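Local coordinates for penaeus monodon metallodensovirus major capsid protein (Penaeus monodon metallodensovirus, PDB 6WH7), which forms the icosahedral capsid of a shrimp densovirus, sixty copies of its jelly-roll subunit probably enclosing the viral genome, at residues Met246-Val260 and Asn322-Val334. Residues are numbered along the deposited sequence; the frame is centred on the assembly and turned at random.
Sequences MNAVGTIPTSKHINV and NDSLWIQSYGSLV
Q328 and T251 meet at the middle of this contact, where two loops of the parvoviral jelly-roll subunit run side by side, joined by a single beta bridge between V249 and Y330. From Q328, CB passes 4.1 Å from T251 OG1, and CG, beside the backbone N with chi1 -60°, turns onto the V260 side chain. A bend at chi2 lays CD against V260 CB and CG2, the two side chains crossing at a slant. OE1 then reaches T251 OG1 in a weak hydrogen bond of 3.0 Å, the side chains of Q328 and T251 crossing nearly at right angles, while NE2 turns back to its own segment and bonds S324 O weakly. T251 OG1 is gripped a second time, by S329 N at 3.2 Å in an almost straight bond (175° at the hydrogen). One residue back, G250 N donates to S329 O from well above the carbonyl plane. At the helix 323-326 end, I258 CD1 rests on L325 CG and CD2; I258 also packs on L365 of strand 363-368, partner of its own strand. Y330, its CB directed away from the 246-260 segment, stacks its ring on F230. N247 and V249 also touch a neighbouring subunit, so the paired loops lie at a subunit interface. Past the bridge, G331 CA makes a CA-H...O contact with N247 O at 3.3 Å.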
ATOM      1  N   MET A 246      44.206  35.314 -82.068  1.00 14.55           N
ATOM      2  CA  MET A 246      44.215  33.981 -82.637  1.00 14.55           C
ATOM      3  C   MET A 246      42.959  33.214 -82.263  1.00 14.55           C
ATOM      4  O   MET A 246      42.281  33.529 -81.287  1.00 14.55           O
ATOM      5  CB  MET A 246      45.462  33.238 -82.177  1.00 14.65           C
ATOM      6  CG  MET A 246      45.529  32.987 -80.700  1.00 14.65           C
ATOM      7  SD  MET A 246      47.173  32.463 -80.208  1.00 14.65           S
ATOM      8  CE  MET A 246      47.978  34.024 -79.917  1.00 14.65           C
ATOM      9  N   ASN A 247      42.656  32.199 -83.065  1.00 14.17           N
ATOM     10  CA  ASN A 247      41.565  31.283 -82.781  1.00 14.17           C
ATOM     11  C   ASN A 247      42.072  29.848 -82.829  1.00 14.17           C
ATOM     12  O   ASN A 247      43.068  29.537 -83.481  1.00 14.17           O
ATOM     13  CB  ASN A 247      40.370  31.499 -83.728  1.00 15.63           C
ATOM     14  CG  ASN A 247      40.743  31.438 -85.183  1.00 15.63           C
ATOM     15  OD1 ASN A 247      41.667  30.735 -85.579  1.00 15.63           O
ATOM     16  ND2 ASN A 247      40.012  32.174 -85.999  1.00 15.63           N
ATOM     17  N   ALA A 248      41.366  28.975 -82.111  1.00 13.86           N
ATOM     18  CA  ALA A 248      41.861  27.631 -81.848  1.00 13.86           C
ATOM     19  C   ALA A 248      41.711  26.695 -83.037  1.00 13.86           C
ATOM     20  O   ALA A 248      42.549  25.808 -83.219  1.00 13.86           O
ATOM     21  CB  ALA A 248      41.146  27.044 -80.635  1.00 12.68           C
ATOM     22  N   VAL A 249      40.671  26.850 -83.843  1.00 14.58           N
ATOM     23  CA  VAL A 249      40.446  25.961 -84.974  1.00 14.58           C
ATOM     24  C   VAL A 249      41.165  26.525 -86.186  1.00 14.58           C
ATOM     25  O   VAL A 249      41.154  27.735 -86.429  1.00 14.58           O
ATOM     26  CB  VAL A 249      38.942  25.770 -85.250  1.00 14.56           C
ATOM     27  CG1 VAL A 249      38.258  25.255 -84.031  1.00 14.56           C
ATOM     28  CG2 VAL A 249      38.297  27.044 -85.693  1.00 14.56           C
ATOM     29  N   GLY A 250      41.818  25.651 -86.937  1.00 15.07           N
ATOM     30  CA  GLY A 250      42.561  26.092 -88.095  1.00 15.07           C
ATOM     31  C   GLY A 250      41.844  25.840 -89.395  1.00 15.07           C
ATOM     32  O   GLY A 250      42.232  26.374 -90.435  1.00 15.07           O
ATOM     33  N   THR A 251      40.796  25.030 -89.351  1.00 15.93           N
ATOM     34  CA  THR A 251      40.077  24.671 -90.558  1.00 15.93           C
ATOM     35  C   THR A 251      39.145  25.800 -90.963  1.00 15.93           C
ATOM     36  O   THR A 251      38.317  26.249 -90.168  1.00 15.93           O
ATOM     37  CB  THR A 251      39.286  23.386 -90.350  1.00 15.91           C
ATOM     38  OG1 THR A 251      40.179  22.324 -90.010  1.00 15.91           O
ATOM     39  CG2 THR A 251      38.532  23.012 -91.604  1.00 15.91           C
ATOM     40  N   ILE A 252      39.289  26.259 -92.199  1.00 16.76           N
ATOM     41  CA  ILE A 252      38.396  27.266 -92.757  1.00 16.76           C
ATOM     42  C   ILE A 252      37.006  26.655 -92.836  1.00 16.76           C
ATOM     43  O   ILE A 252      36.836  25.594 -93.453  1.00 16.76           O
ATOM     44  CB  ILE A 252      38.872  27.733 -94.138  1.00 17.10           C
ATOM     45  CG1 ILE A 252      40.323  28.198 -94.067  1.00 17.10           C
ATOM     46  CG2 ILE A 252      37.993  28.848 -94.644  1.00 17.10           C
ATOM     47  CD1 ILE A 252      40.541  29.308 -93.095  1.00 17.10           C
ATOM     48  N   PRO A 253      35.994  27.262 -92.225  1.00 16.76           N
ATOM     49  CA  PRO A 253      34.638  26.736 -92.363  1.00 16.76           C
ATOM     50  C   PRO A 253      34.174  26.804 -93.806  1.00 16.76           C
ATOM     51  O   PRO A 253      34.325  27.824 -94.479  1.00 16.76           O
ATOM     52  CB  PRO A 253      33.817  27.648 -91.450  1.00 16.16           C
ATOM     53  CG  PRO A 253      34.591  28.890 -91.377  1.00 16.16           C
ATOM     54  CD  PRO A 253      36.022  28.476 -91.400  1.00 16.16           C
ATOM     55  N   THR A 254      33.611  25.701 -94.279  1.00 16.44           N
ATOM     56  CA  THR A 254      33.140  25.571 -95.645  1.00 16.44           C
ATOM     57  C   THR A 254      31.621  25.491 -95.667  1.00 16.44           C
ATOM     58  O   THR A 254      30.989  25.048 -94.707  1.00 16.44           O
ATOM     59  CB  THR A 254      33.760  24.349 -96.320  1.00 16.98           C
ATOM     60  OG1 THR A 254      33.532  23.190 -95.516  1.00 16.98           O
ATOM     61  CG2 THR A 254      35.244  24.546 -96.489  1.00 16.98           C
ATOM     62  N   SER A 255      31.043  25.943 -96.772  1.00 16.88           N
ATOM     63  CA  SER A 255      29.631  26.277 -96.808  1.00 16.88           C
ATOM     64  C   SER A 255      28.747  25.037 -96.846  1.00 16.88           C
ATOM     65  O   SER A 255      29.174  23.933 -97.189  1.00 16.88           O
ATOM     66  CB  SER A 255      29.325  27.163 -98.012  1.00 17.80           C
ATOM     67  OG  SER A 255      29.574  26.475 -99.222  1.00 17.80           O
ATOM     68  N   LYS A 256      27.484  25.258 -96.482  1.00 16.79           N
ATOM     69  CA  LYS A 256      26.387  24.305 -96.625  1.00 16.79           C
ATOM     70  C   LYS A 256      26.512  23.108 -95.698  1.00 16.79           C
ATOM     71  O   LYS A 256      26.008  22.031 -96.004  1.00 16.79           O
ATOM     72  CB  LYS A 256      26.246  23.844 -98.073  1.00 18.80           C
ATOM     73  CG  LYS A 256      26.060  24.998 -99.025  1.00 18.80           C
ATOM     74  CD  LYS A 256      24.866  25.833 -98.622  1.00 18.80           C
ATOM     75  CE  LYS A 256      24.658  26.982 -99.584  1.00 18.80           C
ATOM     76  NZ  LYS A 256      23.492  27.809 -99.190  1.00 18.80           N
ATOM     77  N   HIS A 257      27.148  23.293 -94.553  1.00 15.41           N
ATOM     78  CA  HIS A 257      27.142  22.301 -93.488  1.00 15.41           C
ATOM     79  C   HIS A 257      27.697  22.955 -92.234  1.00 15.41           C
ATOM     80  O   HIS A 257      28.105  24.118 -92.247  1.00 15.41           O
ATOM     81  CB  HIS A 257      27.942  21.058 -93.857  1.00 15.32           C
ATOM     82  CG  HIS A 257      29.341  21.344 -94.291  1.00 15.32           C
ATOM     83  ND1 HIS A 257      29.655  21.715 -95.577  1.00 15.32           N
ATOM     84  CD2 HIS A 257      30.508  21.327 -93.609  1.00 15.32           C
ATOM     85  CE1 HIS A 257      30.957  21.898 -95.674  1.00 15.32           C
ATOM     86  NE2 HIS A 257      31.498  21.675 -94.491  1.00 15.32           N
ATOM     87  N   ILE A 258      27.713  22.198 -91.157  1.00 14.35           N
ATOM     88  CA  ILE A 258      28.236  22.704 -89.899  1.00 14.35           C
ATOM     89  C   ILE A 258      29.745  22.550 -89.881  1.00 14.35           C
ATOM     90  O   ILE A 258      30.314  21.622 -90.462  1.00 14.35           O
ATOM     91  CB  ILE A 258      27.584  22.005 -88.696  1.00 13.60           C
ATOM     92  CG1 ILE A 258      27.871  20.518 -88.740  1.00 13.60           C
ATOM     93  CG2 ILE A 258      26.102  22.272 -88.674  1.00 13.60           C
ATOM     94  CD1 ILE A 258      27.399  19.791 -87.560  1.00 13.60           C
ATOM     95  N   ASN A 259      30.394  23.487 -89.210  1.00 13.95           N
ATOM     96  CA  ASN A 259      31.832  23.533 -89.070  1.00 13.95           C
ATOM     97  C   ASN A 259      32.158  23.735 -87.605  1.00 13.95           C
ATOM     98  O   ASN A 259      31.291  24.056 -86.794  1.00 13.95           O
ATOM     99  CB  ASN A 259      32.431  24.658 -89.910  1.00 15.74           C
ATOM    100  CG  ASN A 259      32.224  24.449 -91.377  1.00 15.74           C
ATOM    101  OD1 ASN A 259      31.676  25.299 -92.060  1.00 15.74           O
ATOM    102  ND2 ASN A 259      32.697  23.326 -91.883  1.00 15.74           N
ATOM    103  N   VAL A 260      33.414  23.534 -87.264  1.00 14.02           N
ATOM    104  CA  VAL A 260      33.891  23.796 -85.916  1.00 14.02           C
ATOM    105  C   VAL A 260      34.304  25.251 -85.840  1.00 14.02           C
ATOM    106  O   VAL A 260      35.085  25.732 -86.667  1.00 14.02           O
ATOM    107  CB  VAL A 260      35.058  22.874 -85.557  1.00 13.41           C
ATOM    108  CG1 VAL A 260      35.525  23.149 -84.159  1.00 13.41           C
ATOM    109  CG2 VAL A 260      34.627  21.470 -85.682  1.00 13.41           C
ATOM    110  N   ASN A 322      32.689  12.897 -91.725  1.00 15.84           N
ATOM    111  CA  ASN A 322      32.320  13.738 -90.600  1.00 15.84           C
ATOM    112  C   ASN A 322      33.424  13.842 -89.571  1.00 15.84           C
ATOM    113  O   ASN A 322      33.192  14.387 -88.490  1.00 15.84           O
ATOM    114  CB  ASN A 322      31.025  13.249 -89.951  1.00 16.49           C
ATOM    115  CG  ASN A 322      31.152  11.887 -89.333  1.00 16.49           C
ATOM    116  OD1 ASN A 322      32.130  11.189 -89.542  1.00 16.49           O
ATOM    117  ND2 ASN A 322      30.138  11.487 -88.585  1.00 16.49           N
ATOM    118  N   ASP A 323      34.601  13.284 -89.857  1.00 15.21           N
ATOM    119  CA  ASP A 323      35.789  13.661 -89.105  1.00 15.21           C
ATOM    120  C   ASP A 323      35.967  15.165 -89.094  1.00 15.21           C
ATOM    121  O   ASP A 323      36.446  15.727 -88.107  1.00 15.21           O
ATOM    122  CB  ASP A 323      37.029  13.001 -89.695  1.00 17.08           C
ATOM    123  CG  ASP A 323      37.077  11.525 -89.436  1.00 17.08           C
ATOM    124  OD1 ASP A 323      36.311  11.041 -88.580  1.00 17.08           O
ATOM    125  OD2 ASP A 323      37.893  10.844 -90.079  1.00 17.08           O
ATOM    126  N   SER A 324      35.569  15.839 -90.172  1.00 14.79           N
ATOM    127  CA  SER A 324      35.614  17.291 -90.218  1.00 14.79           C
ATOM    128  C   SER A 324      34.780  17.934 -89.126  1.00 14.79           C
ATOM    129  O   SER A 324      34.929  19.132 -88.881  1.00 14.79           O
ATOM    130  CB  SER A 324      35.135  17.780 -91.575  1.00 15.20           C
ATOM    131  OG  SER A 324      33.783  17.427 -91.781  1.00 15.20           O
ATOM    132  N   LEU A 325      33.908  17.176 -88.473  1.00 14.00           N
ATOM    133  CA  LEU A 325      33.140  17.713 -87.362  1.00 14.00           C
ATOM    134  C   LEU A 325      33.949  17.751 -86.077  1.00 14.00           C
ATOM    135  O   LEU A 325      33.811  18.688 -85.292  1.00 14.00           O
ATOM    136  CB  LEU A 325      31.869  16.894 -87.167  1.00 14.18           C
ATOM    137  CG  LEU A 325      30.591  17.357 -87.858  1.00 14.18           C
ATOM    138  CD1 LEU A 325      30.806  17.501 -89.318  1.00 14.18           C
ATOM    139  CD2 LEU A 325      29.506  16.338 -87.618  1.00 14.18           C
ATOM    140  N   TRP A 326      34.704  16.705 -85.773  1.00 13.21           N
ATOM    141  CA  TRP A 326      35.529  16.724 -84.579  1.00 13.21           C
ATOM    142  C   TRP A 326      37.036  16.815 -84.814  1.00 13.21           C
ATOM    143  O   TRP A 326      37.772  16.988 -83.841  1.00 13.21           O
ATOM    144  CB  TRP A 326      35.177  15.504 -83.721  1.00 13.38           C
ATOM    145  CG  TRP A 326      35.398  14.225 -84.395  1.00 13.38           C
ATOM    146  CD1 TRP A 326      34.659  13.688 -85.390  1.00 13.38           C
ATOM    147  CD2 TRP A 326      36.388  13.263 -84.063  1.00 13.38           C
ATOM    148  NE1 TRP A 326      35.161  12.468 -85.743  1.00 13.38           N
ATOM    149  CE2 TRP A 326      36.224  12.181 -84.933  1.00 13.38           C
ATOM    150  CE3 TRP A 326      37.410  13.218 -83.117  1.00 13.38           C
ATOM    151  CZ2 TRP A 326      37.042  11.072 -84.892  1.00 13.38           C
ATOM    152  CZ3 TRP A 326      38.216  12.125 -83.078  1.00 13.38           C
ATOM    153  CH2 TRP A 326      38.035  11.064 -83.958  1.00 13.38           C
ATOM    154  N   ILE A 327      37.527  16.742 -86.051  1.00 13.46           N
ATOM    155  CA  ILE A 327      38.965  16.766 -86.328  1.00 13.46           C
ATOM    156  C   ILE A 327      39.308  18.073 -87.019  1.00 13.46           C
ATOM    157  O   ILE A 327      38.689  18.424 -88.029  1.00 13.46           O
ATOM    158  CB  ILE A 327      39.422  15.590 -87.204  1.00 13.38           C
ATOM    159  CG1 ILE A 327      39.069  14.267 -86.571  1.00 13.38           C
ATOM    160  CG2 ILE A 327      40.922  15.612 -87.339  1.00 13.38           C
ATOM    161  CD1 ILE A 327      39.770  14.096 -85.339  1.00 13.38           C
ATOM    162  N   GLN A 328      40.313  18.774 -86.507  1.00 13.13           N
ATOM    163  CA  GLN A 328      40.621  20.106 -86.997  1.00 13.13           C
ATOM    164  C   GLN A 328      42.120  20.264 -87.167  1.00 13.13           C
ATOM    165  O   GLN A 328      42.910  19.556 -86.545  1.00 13.13           O
ATOM    166  CB  GLN A 328      40.082  21.170 -86.042  1.00 14.22           C
ATOM    167  CG  GLN A 328      38.585  21.080 -85.864  1.00 14.22           C
ATOM    168  CD  GLN A 328      37.854  21.263 -87.155  1.00 14.22           C
ATOM    169  OE1 GLN A 328      38.119  22.198 -87.890  1.00 14.22           O
ATOM    170  NE2 GLN A 328      36.967  20.337 -87.471  1.00 14.22           N
ATOM    171  N   SER A 329      42.502  21.173 -88.053  1.00 14.07           N
ATOM    172  CA  SER A 329      43.880  21.617 -88.127  1.00 14.07           C
ATOM    173  C   SER A 329      44.157  22.641 -87.031  1.00 14.07           C
ATOM    174  O   SER A 329      43.244  23.244 -86.467  1.00 14.07           O
ATOM    175  CB  SER A 329      44.188  22.184 -89.512  1.00 14.51           C
ATOM    176  OG  SER A 329      43.382  23.303 -89.816  1.00 14.51           O
ATOM    177  N   TYR A 330      45.432  22.807 -86.704  1.00 14.34           N
ATOM    178  CA  TYR A 330      45.809  23.760 -85.669  1.00 14.34           C
ATOM    179  C   TYR A 330      45.546  25.195 -86.097  1.00 14.34           C
ATOM    180  O   TYR A 330      45.820  25.590 -87.233  1.00 14.34           O
ATOM    181  CB  TYR A 330      47.268  23.574 -85.275  1.00 13.79           C
ATOM    182  CG  TYR A 330      47.463  22.463 -84.285  1.00 13.79           C
ATOM    183  CD1 TYR A 330      47.403  22.719 -82.930  1.00 13.79           C
ATOM    184  CD2 TYR A 330      47.672  21.163 -84.692  1.00 13.79           C
ATOM    185  CE1 TYR A 330      47.571  21.726 -82.008  1.00 13.79           C
ATOM    186  CE2 TYR A 330      47.840  20.154 -83.769  1.00 13.79           C
ATOM    187  CZ  TYR A 330      47.789  20.445 -82.426  1.00 13.79           C
ATOM    188  OH  TYR A 330      47.949  19.464 -81.485  1.00 13.79           O
ATOM    189  N   GLY A 331      45.019  25.977 -85.161  1.00 15.38           N
ATOM    190  CA  GLY A 331      44.385  27.237 -85.473  1.00 15.38           C
ATOM    191  C   GLY A 331      45.259  28.357 -85.974  1.00 15.38           C
ATOM    192  O   GLY A 331      45.047  28.876 -87.073  1.00 15.38           O
ATOM    193  N   SER A 332      46.241  28.745 -85.184  1.00 15.07           N
ATOM    194  CA  SER A 332      47.041  29.911 -85.496  1.00 15.07           C
ATOM    195  C   SER A 332      48.494  29.584 -85.245  1.00 15.07           C
ATOM    196  O   SER A 332      48.825  28.872 -84.295  1.00 15.07           O
ATOM    197  CB  SER A 332      46.629  31.106 -84.668  1.00 15.04           C
ATOM    198  OG  SER A 332      46.892  30.857 -83.310  1.00 15.04           O
ATOM    199  N   LEU A 333      49.350  30.107 -86.101  1.00 15.43           N
ATOM    200  CA  LEU A 333      50.755  29.767 -86.099  1.00 15.43           C
ATOM    201  C   LEU A 333      51.549  30.925 -85.529  1.00 15.43           C
ATOM    202  O   LEU A 333      51.185  32.090 -85.699  1.00 15.43           O
ATOM    203  CB  LEU A 333      51.237  29.464 -87.513  1.00 15.23           C
ATOM    204  CG  LEU A 333      50.456  28.396 -88.263  1.00 15.23           C
ATOM    205  CD1 LEU A 333      51.039  28.219 -89.641  1.00 15.23           C
ATOM    206  CD2 LEU A 333      50.424  27.100 -87.507  1.00 15.23           C
ATOM    207  N   VAL A 334      52.636  30.600 -84.838  1.00 16.81           N
ATOM    208  CA  VAL A 334      53.609  31.627 -84.528  1.00 16.81           C
ATOM    209  C   VAL A 334      54.217  32.100 -85.838  1.00 16.81           C
ATOM    210  O   VAL A 334      54.353  31.334 -86.798  1.00 16.81           O
ATOM    211  CB  VAL A 334      54.682  31.101 -83.561  1.00 16.40           C
ATOM    212  CG1 VAL A 334      54.035  30.587 -82.317  1.00 16.40           C
ATOM    213  CG2 VAL A 334      55.472  30.008 -84.195  1.00 16.40           C
TER